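Local coordinates for insecticidal crystal protein Cry7Cal (Bacillus thuringiensis, PDB 5ZI1), which is an insecticidal crystal toxin active against locusts, probably binding receptors on host cells as related delta endotoxins do, at residues N157-G162 with Y236-Y241. Numbering follows the deposited sequence.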
loop_
_atom_site.group_PDB
_atom_site.type_symbol
_atom_site.label_atom_id
_atom_site.label_comp_id
_atom_site.label_asym_id
_atom_site.label_seq_id
_atom_site.Cartn_x
_atom_site.Cartn_y
_atom_site.Cartn_z
ATOM N N ASN A 157 -22.166 9.015 -4.942
ATOM C CA ASN A 157 -22.892 9.962 -5.782
ATOM C C ASN A 157 -24.259 10.318 -5.184
ATOM O O ASN A 157 -24.697 11.470 -5.281
ATOM C CB ASN A 157 -23.037 9.405 -7.200
ATOM C CG ASN A 157 -21.726 9.472 -8.010
ATOM O OD1 ASN A 157 -21.750 9.684 -9.220
ATOM N ND2 ASN A 157 -20.592 9.268 -7.347
ATOM N N ALA A 158 -24.937 9.360 -4.534
ATOM C CA ALA A 158 -26.246 9.671 -3.952
ATOM C C ALA A 158 -26.127 10.751 -2.885
ATOM O O ALA A 158 -26.953 11.674 -2.825
ATOM C CB ALA A 158 -26.907 8.416 -3.364
ATOM N N GLU A 159 -25.085 10.680 -2.050
ATOM C CA GLU A 159 -24.933 11.724 -1.046
ATOM C C GLU A 159 -24.526 13.041 -1.674
ATOM O O GLU A 159 -24.909 14.106 -1.175
ATOM C CB GLU A 159 -23.932 11.313 0.044
ATOM C CG GLU A 159 -23.710 12.457 1.053
ATOM C CD GLU A 159 -24.599 12.276 2.291
ATOM O OE1 GLU A 159 -25.203 11.187 2.434
ATOM O OE2 GLU A 159 -24.764 13.228 3.100
ATOM N N LEU A 160 -23.770 12.996 -2.773
ATOM C CA LEU A 160 -23.353 14.242 -3.392
ATOM C C LEU A 160 -24.497 14.907 -4.142
ATOM O O LEU A 160 -24.698 16.124 -4.033
ATOM C CB LEU A 160 -22.183 14.006 -4.345
ATOM C CG LEU A 160 -20.837 13.581 -3.763
ATOM C CD1 LEU A 160 -19.955 13.101 -4.899
ATOM C CD2 LEU A 160 -20.193 14.727 -3.023
ATOM N N PHE A 161 -25.250 14.136 -4.918
ATOM C CA PHE A 161 -26.177 14.714 -5.869
ATOM C C PHE A 161 -27.633 14.313 -5.644
ATOM O O PHE A 161 -28.515 14.895 -6.293
ATOM C CB PHE A 161 -25.769 14.341 -7.306
ATOM C CG PHE A 161 -24.274 14.475 -7.592
ATOM C CD1 PHE A 161 -23.623 15.701 -7.467
ATOM C CD2 PHE A 161 -23.537 13.377 -8.034
ATOM C CE1 PHE A 161 -22.267 15.819 -7.748
ATOM C CE2 PHE A 161 -22.173 13.490 -8.326
ATOM C CZ PHE A 161 -21.538 14.706 -8.180
ATOM N N GLY A 162 -27.916 13.373 -4.735
ATOM C CA GLY A 162 -29.265 12.846 -4.546
ATOM C C GLY A 162 -30.364 13.872 -4.346
ATOM O O GLY A 162 -31.335 13.905 -5.109
ATOM N N TYR A 236 -14.895 7.174 0.868
ATOM C CA TYR A 236 -16.062 7.436 0.037
ATOM C C TYR A 236 -17.270 7.865 0.869
ATOM O O TYR A 236 -18.324 8.170 0.292
ATOM C CB TYR A 236 -16.431 6.205 -0.790
ATOM C CG TYR A 236 -15.403 5.755 -1.808
ATOM C CD1 TYR A 236 -14.684 6.667 -2.566
ATOM C CD2 TYR A 236 -15.155 4.406 -2.006
ATOM C CE1 TYR A 236 -13.757 6.242 -3.490
ATOM C CE2 TYR A 236 -14.221 3.973 -2.919
ATOM C CZ TYR A 236 -13.525 4.892 -3.658
ATOM O OH TYR A 236 -12.596 4.462 -4.572
ATOM N N ASP A 237 -17.130 7.865 2.195
ATOM C CA ASP A 237 -18.130 8.393 3.125
ATOM C C ASP A 237 -18.110 9.910 3.022
ATOM O O ASP A 237 -17.276 10.579 3.637
ATOM C CB ASP A 237 -17.812 7.909 4.537
ATOM C CG ASP A 237 -18.790 8.412 5.586
ATOM O OD1 ASP A 237 -19.542 9.375 5.319
ATOM O OD2 ASP A 237 -18.768 7.856 6.710
ATOM N N ALA A 238 -19.030 10.463 2.231
ATOM C CA ALA A 238 -19.006 11.894 1.944
ATOM C C ALA A 238 -19.415 12.759 3.130
ATOM O O ALA A 238 -19.217 13.977 3.075
ATOM C CB ALA A 238 -19.915 12.208 0.756
ATOM N N ARG A 239 -19.984 12.177 4.184
ATOM C CA ARG A 239 -20.249 12.962 5.385
ATOM C C ARG A 239 -19.010 13.081 6.257
ATOM O O ARG A 239 -18.751 14.146 6.825
ATOM C CB ARG A 239 -21.386 12.340 6.190
ATOM C CG ARG A 239 -22.736 12.629 5.613
ATOM C CD ARG A 239 -23.839 11.896 6.355
ATOM N NE ARG A 239 -24.971 11.786 5.453
ATOM C CZ ARG A 239 -26.083 11.106 5.698
ATOM N NH1 ARG A 239 -26.242 10.464 6.846
ATOM N NH2 ARG A 239 -27.033 11.077 4.772
ATOM N N THR A 240 -18.256 11.986 6.393
ATOM C CA THR A 240 -17.024 12.012 7.167
ATOM C C THR A 240 -15.912 12.715 6.400
ATOM O O THR A 240 -15.013 13.303 7.014
ATOM C CB THR A 240 -16.603 10.588 7.530
ATOM O OG1 THR A 240 -17.728 9.866 8.038
ATOM C CG2 THR A 240 -15.515 10.585 8.572
ATOM N N TYR A 241 -15.980 12.705 5.074
ATOM C CA TYR A 241 -14.984 13.348 4.217
ATOM C C TYR A 241 -15.711 14.225 3.206
ATOM O O TYR A 241 -15.837 13.867 2.023
ATOM C CB TYR A 241 -14.083 12.307 3.549
ATOM C CG TYR A 241 -13.314 11.467 4.557
ATOM C CD1 TYR A 241 -13.818 10.247 5.011
ATOM C CD2 TYR A 241 -12.095 11.899 5.068
ATOM C CE1 TYR A 241 -13.116 9.480 5.948
ATOM C CE2 TYR A 241 -11.390 11.141 6.001
ATOM C CZ TYR A 241 -11.898 9.935 6.436
ATOM O OH TYR A 241 -11.192 9.193 7.370
#
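Glu159, on helix 141-165, and Ala238, in the loop after helix 232-235, have the closest CA atoms of the two segments, 6.6 Å apart, a gap that only side chains bridge. Ala238 turns its CB toward the helix and meets the aliphatic part of the glutamate, CB to Glu159 CG at 3.8 Å. The Glu159 CB points toward the loop; a chi1 of 176° carries CG onward, and a bend at chi2 turns the carboxylate to Arg239. There Arg239 NE donates to Glu159 OE2 at 2.8 Å, nearly straight (175°) and in the guanidinium plane but from above the carboxylate plane, while a weak, bent bond joins Arg239 NH2 to Glu159 OE1 at 3.0 Å. The carboxylate and guanidinium planes lie 67° apart, so this salt bridge is not a coplanar pairing. Asp173 of helix 169-202 gives Arg239 NH2 a second carboxylate partner. Within the loop, Asp237 OD1 accepts from Thr240 N at 3.1 Å, an Asx motif, and OD2 bonds Thr240 OG1 at 2.6 Å. Arg525 NH2 donates to Thr240 O and makes a cation-pi contact with Tyr241. At the surface, the salt bridge thus ties this loop to the N-terminal helical bundle characteristic of delta endotoxins.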